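PDB 3AF6: transcription termination factor FttA from Pyrococcus horikoshii, which probably terminates transcription and cleaves single-stranded RNA with a two-zinc active site, acting as an endonuclease and as a 5'-3' exonuclease on the transcript released from RNA polymerase. Local coordinates for residues N361-G366 and A381-L386; E377-K382 and M601-K606; N418-G423 and P515-A520; E532-L537 and E577-N582. One frame throughout, in Å; residues are numbered along the deposited sequence.

Interaction 1. Residues N361-G366 and A381-L386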
# COMPACT_ATOMS: atom_id res chain seq x y z
N ASN A 361 -21.18 -0.72 -11.01
CA ASN A 361 -19.82 -0.34 -10.69
C ASN A 361 -19.68 0.23 -9.29
O ASN A 361 -20.41 1.15 -8.90
CB ASN A 361 -19.29 0.66 -11.71
CG ASN A 361 -19.33 0.11 -13.10
OD1 ASN A 361 -20.40 -0.01 -13.70
ND2 ASN A 361 -18.16 -0.26 -13.63
N ILE A 362 -18.73 -0.32 -8.54
CA ILE A 362 -18.46 0.11 -7.18
C ILE A 362 -17.08 0.74 -7.11
O ILE A 362 -16.16 0.30 -7.79
CB ILE A 362 -18.48 -1.08 -6.19
CG1 ILE A 362 -19.79 -1.87 -6.33
CG2 ILE A 362 -18.33 -0.59 -4.76
CD1 ILE A 362 -19.78 -3.21 -5.59
N ALA A 363 -16.95 1.77 -6.29
CA ALA A 363 -15.66 2.42 -6.08
C ALA A 363 -15.49 2.49 -4.57
O ALA A 363 -16.31 3.10 -3.87
CB ALA A 363 -15.65 3.82 -6.68
N ILE A 364 -14.45 1.83 -4.07
CA ILE A 364 -14.16 1.80 -2.65
C ILE A 364 -12.95 2.69 -2.45
O ILE A 364 -11.86 2.46 -2.98
CB ILE A 364 -13.87 0.35 -2.18
CG1 ILE A 364 -15.02 -0.56 -2.61
CG2 ILE A 364 -13.71 0.30 -0.67
CD1 ILE A 364 -14.60 -2.00 -2.82
N THR A 365 -13.17 3.72 -1.67
CA THR A 365 -12.18 4.73 -1.39
C THR A 365 -10.96 4.41 -0.52
O THR A 365 -9.88 4.95 -0.76
CB THR A 365 -12.92 5.92 -0.83
OG1 THR A 365 -12.68 7.05 -1.67
CG2 THR A 365 -12.50 6.20 0.56
N GLY A 366 -11.12 3.54 0.48
CA GLY A 366 -9.99 3.28 1.36
C GLY A 366 -9.77 4.63 2.03
O GLY A 366 -10.71 5.38 2.26
N ALA A 381 -10.93 11.35 -9.02
CA ALA A 381 -12.35 11.59 -8.82
C ALA A 381 -13.13 11.31 -10.09
O ALA A 381 -14.31 11.64 -10.20
CB ALA A 381 -12.58 13.02 -8.37
N LYS A 382 -12.46 10.69 -11.06
CA LYS A 382 -13.10 10.39 -12.32
C LYS A 382 -13.00 8.91 -12.66
O LYS A 382 -11.93 8.32 -12.62
CB LYS A 382 -12.48 11.23 -13.45
CG LYS A 382 -13.10 10.94 -14.81
CD LYS A 382 -12.63 11.88 -15.91
CE LYS A 382 -13.39 11.58 -17.21
NZ LYS A 382 -13.16 12.61 -18.27
N PHE A 383 -14.14 8.31 -12.99
CA PHE A 383 -14.20 6.89 -13.31
C PHE A 383 -15.04 6.73 -14.56
O PHE A 383 -15.89 7.57 -14.85
CB PHE A 383 -14.85 6.11 -12.15
CG PHE A 383 -14.19 6.33 -10.82
CD1 PHE A 383 -13.06 5.59 -10.46
CD2 PHE A 383 -14.66 7.31 -9.95
CE1 PHE A 383 -12.41 5.83 -9.25
CE2 PHE A 383 -14.03 7.57 -8.74
CZ PHE A 383 -12.90 6.83 -8.38
N PRO A 384 -14.83 5.64 -15.31
CA PRO A 384 -15.65 5.47 -16.52
C PRO A 384 -17.13 5.32 -16.19
O PRO A 384 -17.99 5.86 -16.89
CB PRO A 384 -15.04 4.24 -17.20
CG PRO A 384 -14.21 3.59 -16.12
CD PRO A 384 -13.69 4.72 -15.30
N ARG A 385 -17.41 4.60 -15.11
CA ARG A 385 -18.77 4.39 -14.63
C ARG A 385 -18.72 4.32 -13.12
O ARG A 385 -17.70 3.95 -12.56
CB ARG A 385 -19.32 3.08 -15.20
CG ARG A 385 -19.64 3.14 -16.68
CD ARG A 385 -21.00 3.76 -16.95
NE ARG A 385 -22.01 2.74 -17.28
CZ ARG A 385 -22.55 1.90 -16.41
NH1 ARG A 385 -23.44 1.01 -16.83
NH2 ARG A 385 -22.21 1.93 -15.14
N LEU A 386 -19.82 4.69 -12.47
CA LEU A 386 -19.83 4.67 -11.02
C LEU A 386 -21.22 4.76 -10.41
O LEU A 386 -21.72 5.86 -10.22
CB LEU A 386 -18.99 5.82 -10.47
CG LEU A 386 -18.90 5.96 -8.94
CD1 LEU A 386 -18.35 4.67 -8.32
CD2 LEU A 386 -18.02 7.14 -8.58
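Leu386 turns its CG anti to the backbone N (chi1 180°), and a second torsion of 58° brings CD1 back toward the strand, although its CB starts out in the other direction; in this way CD1 reaches the methyl of Ala363. The contact belongs to the metallo-beta-lactamase fold. Strand 360-364 pairs in parallel with strand 388-392, and the connection between the two, free of helix and strand, returns across one face of the sheet. It illustrates how an irregular connection can be packed against its strand by apolar side chains. Ala363 CB points into the returning loop, 3.3 Å from Leu386 CD1, and sits over one face of the Phe383 ring, 4.4 Å from CZ. The Phe383 ring also lies nearly parallel to the imidazole of His352 on the adjacent strand 349-355, whose NE2 is hydrogen-bonded to Arg385 O. Farther along, the side chains of Asn361 and Arg385 cross at about a right angle, their amide and guanidinium planes 63° apart. The polar end of Arg385 is claimed by Glu387, since NH2 forms a salt bridge to OE1 of that residue. Ile362 takes the other side of the strand and packs on Leu650. Nearer the backbone, Arg385 CB also lies against the amide, 3.6 Å from Asn361 CG.

Interaction 2. Residues E377-K382 and M601-K606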
# COMPACT_ATOMS: atom_id res chain seq x y z
N GLU A 377 -0.71 13.58 -4.96
CA GLU A 377 -1.72 14.36 -5.66
C GLU A 377 -3.11 13.92 -5.17
O GLU A 377 -3.32 12.75 -4.84
CB GLU A 377 -1.60 14.14 -7.17
CG GLU A 377 -0.41 14.85 -7.79
CD GLU A 377 -0.08 14.35 -9.17
OE1 GLU A 377 -1.01 14.12 -9.97
OE2 GLU A 377 1.12 14.19 -9.47
N PRO A 378 -4.07 14.85 -5.15
CA PRO A 378 -5.41 14.49 -4.68
C PRO A 378 -5.94 13.24 -5.37
O PRO A 378 -5.59 12.96 -6.51
CB PRO A 378 -6.23 15.74 -4.99
CG PRO A 378 -5.52 16.34 -6.16
CD PRO A 378 -4.07 16.17 -5.80
N ALA A 379 -6.78 12.50 -4.65
CA ALA A 379 -7.37 11.27 -5.14
C ALA A 379 -8.12 11.42 -6.47
O ALA A 379 -8.70 12.46 -6.76
CB ALA A 379 -8.31 10.71 -4.11
N ASN A 380 -8.08 10.36 -7.27
CA ASN A 380 -8.77 10.34 -8.54
C ASN A 380 -10.26 10.50 -8.25
O ASN A 380 -10.79 9.87 -7.34
CB ASN A 380 -8.51 9.02 -9.25
CG ASN A 380 -9.31 8.88 -10.51
OD1 ASN A 380 -9.96 7.86 -10.73
ND2 ASN A 380 -9.29 9.92 -11.35
N ALA A 381 -10.93 11.35 -9.02
CA ALA A 381 -12.35 11.59 -8.82
C ALA A 381 -13.13 11.31 -10.09
O ALA A 381 -14.31 11.64 -10.20
CB ALA A 381 -12.58 13.02 -8.37
N LYS A 382 -12.46 10.69 -11.06
CA LYS A 382 -13.10 10.39 -12.32
C LYS A 382 -13.00 8.91 -12.66
O LYS A 382 -11.93 8.32 -12.62
CB LYS A 382 -12.48 11.23 -13.45
CG LYS A 382 -13.10 10.94 -14.81
CD LYS A 382 -12.63 11.88 -15.91
CE LYS A 382 -13.39 11.58 -17.21
NZ LYS A 382 -13.16 12.61 -18.27
N MET A 601 -16.87 16.24 1.63
CA MET A 601 -18.05 16.75 0.96
C MET A 601 -17.68 17.16 -0.45
O MET A 601 -18.39 16.84 -1.42
CB MET A 601 -18.64 17.93 1.72
CG MET A 601 -19.28 17.59 3.07
SD MET A 601 -20.79 16.54 3.01
CE MET A 601 -22.05 17.73 2.55
N ASN A 602 -16.56 17.85 -0.58
CA ASN A 602 -16.11 18.32 -1.89
C ASN A 602 -15.80 17.17 -2.83
O ASN A 602 -15.91 17.31 -4.05
CB ASN A 602 -14.89 19.23 -1.73
CG ASN A 602 -14.38 19.74 -3.06
OD1 ASN A 602 -13.18 19.66 -3.35
ND2 ASN A 602 -15.27 20.26 -3.89
N TYR A 603 -15.41 16.02 -2.29
CA TYR A 603 -15.11 14.87 -3.14
C TYR A 603 -16.40 14.36 -3.75
O TYR A 603 -16.43 13.88 -4.88
CB TYR A 603 -14.46 13.74 -2.34
CG TYR A 603 -14.05 12.57 -3.21
CD1 TYR A 603 -12.90 12.64 -4.01
CD2 TYR A 603 -14.86 11.44 -3.33
CE1 TYR A 603 -12.58 11.62 -4.92
CE2 TYR A 603 -14.56 10.43 -4.23
CZ TYR A 603 -13.41 10.52 -5.02
OH TYR A 603 -13.12 9.52 -5.92
N VAL A 604 -17.49 14.46 -2.98
CA VAL A 604 -18.78 13.99 -3.46
C VAL A 604 -19.22 14.92 -4.58
O VAL A 604 -19.61 14.46 -5.66
CB VAL A 604 -19.83 13.98 -2.34
CG1 VAL A 604 -21.16 13.43 -2.86
CG2 VAL A 604 -19.34 13.14 -1.17
N ALA A 605 -19.13 16.22 -4.33
CA ALA A 605 -19.51 17.23 -5.32
C ALA A 605 -18.79 17.01 -6.66
O ALA A 605 -19.42 17.02 -7.72
CB ALA A 605 -19.19 18.62 -4.78
N LYS A 606 -17.48 16.78 -6.60
CA LYS A 606 -16.68 16.58 -7.81
C LYS A 606 -16.65 15.17 -8.41
O LYS A 606 -16.42 15.02 -9.61
CB LYS A 606 -15.23 16.99 -7.55
CG LYS A 606 -15.03 18.39 -7.01
CD LYS A 606 -14.86 19.41 -8.12
CE LYS A 606 -14.27 20.72 -7.59
NZ LYS A 606 -15.09 21.31 -6.48
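Where the two parts of the metallo-beta-lactamase domain join, Tyr603 of helix 597-606, in the C-terminal part, reaches Ala379, Asn380 and Ala381 of the loop between strands 360-364 and 388-392, in the N-terminal part. The contact is a worked case of an aromatic residue that combines apolar ring contact with a single hydrogen bond from its hydroxyl. Tyr603 carries its CG anti to the backbone N (chi1 -176°); the far end of the ring meets the loop. Its OH donates a hydrogen bond of 2.8 Å to Asn380 O. The hydroxyl lies in the carbonyl plane and on a lone pair, with a C=O...donor angle of 144°, while Asn380 O in turn lies at the ring edge, in the plane of the ring. Beside this bond the alanines supply apolar contact: Ala381 CB is 3.7 Å from Tyr603 CE1, and Ala379 CB is 4.4 Å from the same atom. Phe370 meets the tyrosine edge-to-face, and Ile350 and Leu389 of the sheet also touch it. The loop is anchored by further backbone hydrogen bonds, between Asn380 and Asn341 and between Ala381 and Arg608. The side chain of Ala379 lies about 8 Å from that of His344, a zinc ligand, and about 13 Å from a bound zinc ion, in the neighbourhood of a ligand but not itself at the metal. Chemically, the buried phenol finds a main-chain acceptor amid apolar packing, and the bond ties the helix to the loop backbone, not to a side chain.

Interaction 3. Residues N418-G423 and P515-A520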
# COMPACT_ATOMS: atom_id res chain seq x y z
N ASN A 418 10.19 26.94 20.57
CA ASN A 418 9.87 27.16 21.98
C ASN A 418 10.26 25.96 22.83
O ASN A 418 10.17 26.02 24.06
CB ASN A 418 8.38 27.43 22.14
CG ASN A 418 7.95 28.74 21.53
OD1 ASN A 418 8.13 28.97 20.33
ND2 ASN A 418 7.38 29.62 22.35
N THR A 419 10.68 24.89 22.18
CA THR A 419 11.09 23.67 22.87
C THR A 419 12.61 23.57 22.89
O THR A 419 13.21 23.34 23.94
CB THR A 419 10.51 22.40 22.18
OG1 THR A 419 9.08 22.42 22.28
CG2 THR A 419 11.03 21.14 22.84
N ILE A 420 13.24 23.75 21.73
CA ILE A 420 14.69 23.69 21.64
C ILE A 420 15.26 24.78 22.54
O ILE A 420 16.25 24.57 23.24
CB ILE A 420 15.20 23.98 20.21
CG1 ILE A 420 14.52 23.04 19.21
CG2 ILE A 420 16.70 23.81 20.16
CD1 ILE A 420 14.77 21.58 19.47
N LYS A 421 14.62 25.94 22.51
CA LYS A 421 15.04 27.08 23.30
C LYS A 421 15.14 26.73 24.78
O LYS A 421 16.18 26.94 25.40
CB LYS A 421 14.07 28.26 23.11
CG LYS A 421 14.71 29.49 22.47
CD LYS A 421 15.31 29.17 21.10
CE LYS A 421 15.99 30.41 20.49
NZ LYS A 421 16.62 30.12 19.17
N ARG A 422 14.05 26.21 25.36
CA ARG A 422 14.07 25.85 26.77
C ARG A 422 14.85 24.56 27.01
O ARG A 422 14.69 23.90 28.04
CB ARG A 422 12.64 25.72 27.31
CG ARG A 422 11.76 24.76 26.55
CD ARG A 422 10.33 24.85 27.05
NE ARG A 422 9.46 23.91 26.34
CZ ARG A 422 8.16 23.77 26.58
NH1 ARG A 422 7.56 24.51 27.51
NH2 ARG A 422 7.46 22.88 25.90
N GLY A 423 15.71 24.23 26.05
CA GLY A 423 16.54 23.04 26.14
C GLY A 423 15.74 21.77 26.33
O GLY A 423 15.70 21.21 27.43
N PRO A 515 19.38 19.07 22.53
CA PRO A 515 18.00 19.05 22.05
C PRO A 515 17.97 18.40 20.67
O PRO A 515 18.97 18.42 19.95
CB PRO A 515 17.63 20.53 22.01
CG PRO A 515 18.41 21.08 23.16
CD PRO A 515 19.76 20.43 22.96
N ALA A 516 16.84 17.80 20.32
CA ALA A 516 16.72 17.15 19.02
C ALA A 516 15.28 16.82 18.70
O ALA A 516 14.41 16.85 19.57
CB ALA A 516 17.56 15.87 18.99
N ILE A 517 15.03 16.54 17.43
CA ILE A 517 13.70 16.17 16.99
C ILE A 517 13.70 14.67 16.78
O ILE A 517 14.58 14.13 16.09
CB ILE A 517 13.33 16.85 15.65
CG1 ILE A 517 13.45 18.37 15.78
CG2 ILE A 517 11.91 16.46 15.25
CD1 ILE A 517 12.54 18.95 16.83
N ILE A 518 12.73 13.99 17.40
CA ILE A 518 12.62 12.54 17.29
C ILE A 518 11.30 12.15 16.62
O ILE A 518 10.22 12.47 17.11
CB ILE A 518 12.68 11.87 18.69
CG1 ILE A 518 13.94 12.31 19.42
CG2 ILE A 518 12.66 10.35 18.54
CD1 ILE A 518 13.93 11.99 20.90
N ILE A 519 11.41 11.46 15.50
CA ILE A 519 10.22 11.00 14.79
C ILE A 519 10.33 9.48 14.81
O ILE A 519 11.33 8.91 14.35
CB ILE A 519 10.19 11.49 13.32
CG1 ILE A 519 10.26 13.02 13.28
CG2 ILE A 519 8.91 11.01 12.65
CD1 ILE A 519 10.04 13.61 11.89
N ALA A 520 9.31 8.82 15.37
CA ALA A 520 9.34 7.37 15.47
C ALA A 520 7.98 6.70 15.54
O ALA A 520 7.00 7.27 16.03
CB ALA A 520 10.16 6.97 16.69
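Ile420, near the C-terminal end of helix 405-420, and Pro515, by the start of strand 516-520, meet at one end of the parallel sheet of the beta-CASP domain. The side-chain contact is apolar, and no hydrogen bond joins the two segments. The largest share falls to the side chains of Ile420 and Pro515, which cross obliquely. Ile420 CG2, anti to the backbone N, lies 3.9 Å from Pro515 CB, and the same proline carbon is 4.0 Å from Ile420 CD1; the two branches of the isoleucine thus meet one corner of the proline ring. From there CD1 extends toward the strand, where it comes 4.3 Å from Ile517 CD1. A second kind of contact involves the backbone. The chain makes a type I beta turn from Ile420 to Gly423, and Gly423 CA lies 4.0 Å from Pro515 CG, so the proline ring is touched both by the isoleucine and by the end of the turn. Polar interactions belong to the surroundings: Arg422 pairs with Glu584 in a salt bridge, Thr419 OG1 is hydrogen-bonded to Ser544 OG, and strand 516-520 exchanges backbone bonds with its neighbours 425-429 and 456-459. Val454 extends the apolar cluster by touching Ile420, Pro515 and Ile517. The example shows how a helix-to-strand turn can be seated against the start of a neighbouring strand without directional bonds. Such a contact depends on the shape and apolar character of methyl and ring carbons, with the backbone bonding of the sheet fixing the strand itself.

Interaction 4. Residues E532-L537 and E577-N582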
# COMPACT_ATOMS: atom_id res chain seq x y z
N GLU A 532 9.00 4.11 24.04
CA GLU A 532 10.12 4.26 24.95
C GLU A 532 10.42 5.73 25.16
O GLU A 532 10.54 6.18 26.30
CB GLU A 532 11.35 3.55 24.39
CG GLU A 532 12.54 3.57 25.33
CD GLU A 532 13.71 2.75 24.81
OE1 GLU A 532 14.81 2.82 25.41
OE2 GLU A 532 13.52 2.02 23.80
N TYR A 533 10.53 6.48 24.06
CA TYR A 533 10.79 7.91 24.12
C TYR A 533 9.71 8.53 24.99
O TYR A 533 10.01 9.26 25.93
CB TYR A 533 10.73 8.54 22.73
CG TYR A 533 11.86 8.13 21.81
CD1 TYR A 533 13.17 8.53 22.07
CD2 TYR A 533 11.62 7.34 20.69
CE1 TYR A 533 14.22 8.14 21.23
CE2 TYR A 533 12.66 6.95 19.85
CZ TYR A 533 13.95 7.35 20.12
OH TYR A 533 14.98 6.95 19.31
N PHE A 534 8.45 8.23 24.67
CA PHE A 534 7.34 8.78 25.44
C PHE A 534 7.56 8.60 26.93
O PHE A 534 7.67 9.58 27.67
CB PHE A 534 6.01 8.13 25.06
CG PHE A 534 4.87 8.51 25.97
CD1 PHE A 534 4.37 9.80 25.97
CD2 PHE A 534 4.33 7.57 26.86
CE1 PHE A 534 3.35 10.17 26.85
CE2 PHE A 534 3.31 7.93 27.73
CZ PHE A 534 2.81 9.24 27.73
N LYS A 535 7.61 7.34 27.36
CA LYS A 535 7.82 7.00 28.77
C LYS A 535 8.93 7.83 29.39
O LYS A 535 8.76 8.42 30.46
CB LYS A 535 8.20 5.52 28.91
CG LYS A 535 7.06 4.53 28.76
CD LYS A 535 7.59 3.11 28.97
CE LYS A 535 6.46 2.08 28.95
NZ LYS A 535 6.96 0.69 29.16
N GLN A 536 10.08 7.87 28.72
CA GLN A 536 11.22 8.59 29.24
C GLN A 536 11.21 10.10 29.17
O GLN A 536 11.94 10.76 29.90
CB GLN A 536 12.50 8.06 28.60
CG GLN A 536 12.82 6.63 29.01
CD GLN A 536 14.28 6.29 28.82
OE1 GLN A 536 15.15 6.99 29.34
NE2 GLN A 536 14.55 5.21 28.10
N LEU A 537 10.38 10.68 28.30
CA LEU A 537 10.35 12.13 28.20
C LEU A 537 9.18 12.74 28.97
O LEU A 537 9.28 13.86 29.47
CB LEU A 537 10.29 12.55 26.72
CG LEU A 537 11.43 12.06 25.82
CD1 LEU A 537 11.22 12.57 24.41
CD2 LEU A 537 12.77 12.54 26.35
N GLU A 577 2.96 0.33 35.70
CA GLU A 577 3.78 1.51 35.86
C GLU A 577 2.89 2.73 35.64
O GLU A 577 1.95 2.68 34.85
CB GLU A 577 4.90 1.50 34.82
CG GLU A 577 6.18 2.22 35.25
CD GLU A 577 7.15 2.42 34.09
OE1 GLU A 577 7.33 1.48 33.28
OE2 GLU A 577 7.73 3.53 34.00
N VAL A 578 3.19 3.81 36.34
CA VAL A 578 2.41 5.03 36.19
C VAL A 578 3.29 6.14 35.65
O VAL A 578 4.04 6.77 36.39
CB VAL A 578 1.81 5.47 37.54
CG1 VAL A 578 0.67 4.54 37.91
CG2 VAL A 578 2.88 5.42 38.62
N ILE A 579 3.20 6.37 34.34
CA ILE A 579 4.01 7.42 33.71
C ILE A 579 3.40 8.77 34.03
O ILE A 579 2.21 9.00 33.81
CB ILE A 579 4.08 7.27 32.18
CG1 ILE A 579 4.82 5.98 31.80
CG2 ILE A 579 4.84 8.43 31.58
CD1 ILE A 579 4.05 4.73 32.12
N LYS A 580 4.23 9.67 34.54
CA LYS A 580 3.79 11.01 34.89
C LYS A 580 3.98 11.91 33.66
O LYS A 580 5.11 12.21 33.27
CB LYS A 580 4.63 11.52 36.07
CG LYS A 580 4.19 12.85 36.66
CD LYS A 580 5.19 13.32 37.72
CE LYS A 580 4.78 14.65 38.34
NZ LYS A 580 5.86 15.23 39.19
N VAL A 581 2.88 12.33 33.04
CA VAL A 581 2.96 13.18 31.85
C VAL A 581 3.03 14.67 32.19
O VAL A 581 2.02 15.26 32.60
CB VAL A 581 1.76 12.97 30.90
CG1 VAL A 581 1.97 13.75 29.61
CG2 VAL A 581 1.59 11.49 30.58
N ASN A 582 4.21 15.25 32.03
CA ASN A 582 4.40 16.68 32.30
C ASN A 582 4.79 17.42 31.03
O ASN A 582 4.43 18.58 30.85
CB ASN A 582 5.49 16.88 33.36
CG ASN A 582 5.23 16.08 34.61
OD1 ASN A 582 4.12 16.08 35.14
ND2 ASN A 582 6.26 15.40 35.10
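Phe534 on helix 529-537 approaches two residues of the segment 577-582, Ile579 and Val581. Its CG is anti to the backbone N (chi1 171°), and the outer ring atoms meet the other segment. Phe534 CZ lies 3.8 Å from Val581 CG2, the two side chains crossing at about a right angle, and the adjacent ring atom, Phe534 CE2, is 4.2 Å from Ile579 CG2. Ile579 spreads its two branches over adjacent helix residues: while CG2 meets the phenylalanine, CG1 is 4.0 Å from Lys535 CG. Beyond CG the lysine runs extended along the margin of the contact and brings NZ to 4.2 Å from Glu577 OE1, opposite charges near each other but too far apart for a salt bridge. In the next shell, the strand is held as one arm of an antiparallel pair with strand 566-570, from which Ile567 touches both Phe534 and Val581. Leu556 and Val560 of helix 556-561 also pack on the phenylalanine. Past the strand, Asn582 ND2 is hydrogen-bonded to Pro539 O just beyond the helix, and Val581 O accepts a bond from Arg565 NE. The helix and strand segments run at 70° to each other, their axes 8.2 Å apart at the closest, which is a helix lying across a small two-stranded sheet in the beta-CASP region. As an example it separates two roles: apolar packing makes the buried part of the interface, whereas the lysine and glutamate at its margin probably add only a modest electrostatic attraction.

The four contacts form two clusters in two domains. Interactions 1 and 2 belong to the metallo-beta-lactamase domain, their centres 10 Å apart; they share Ala381 and Lys382 and meet where Phe383 CE2 lies 3.6 Å from Tyr603 OH. Interactions 3 and 4 lie in the beta-CASP region, centres 16 Å apart, joined by Tyr533 of helix 529-537 packing on Ile518 and Ala520 of the preceding strand 516-520. Between the clusters, centres are 37 to 45 Å apart, with no touch. Along the chain, interaction 1 closes first, whereas interaction 2 spans both beta-CASP contacts. The beta-CASP region is thus an insertion, after which the chain returns to complete the metallo-beta-lactamase domain.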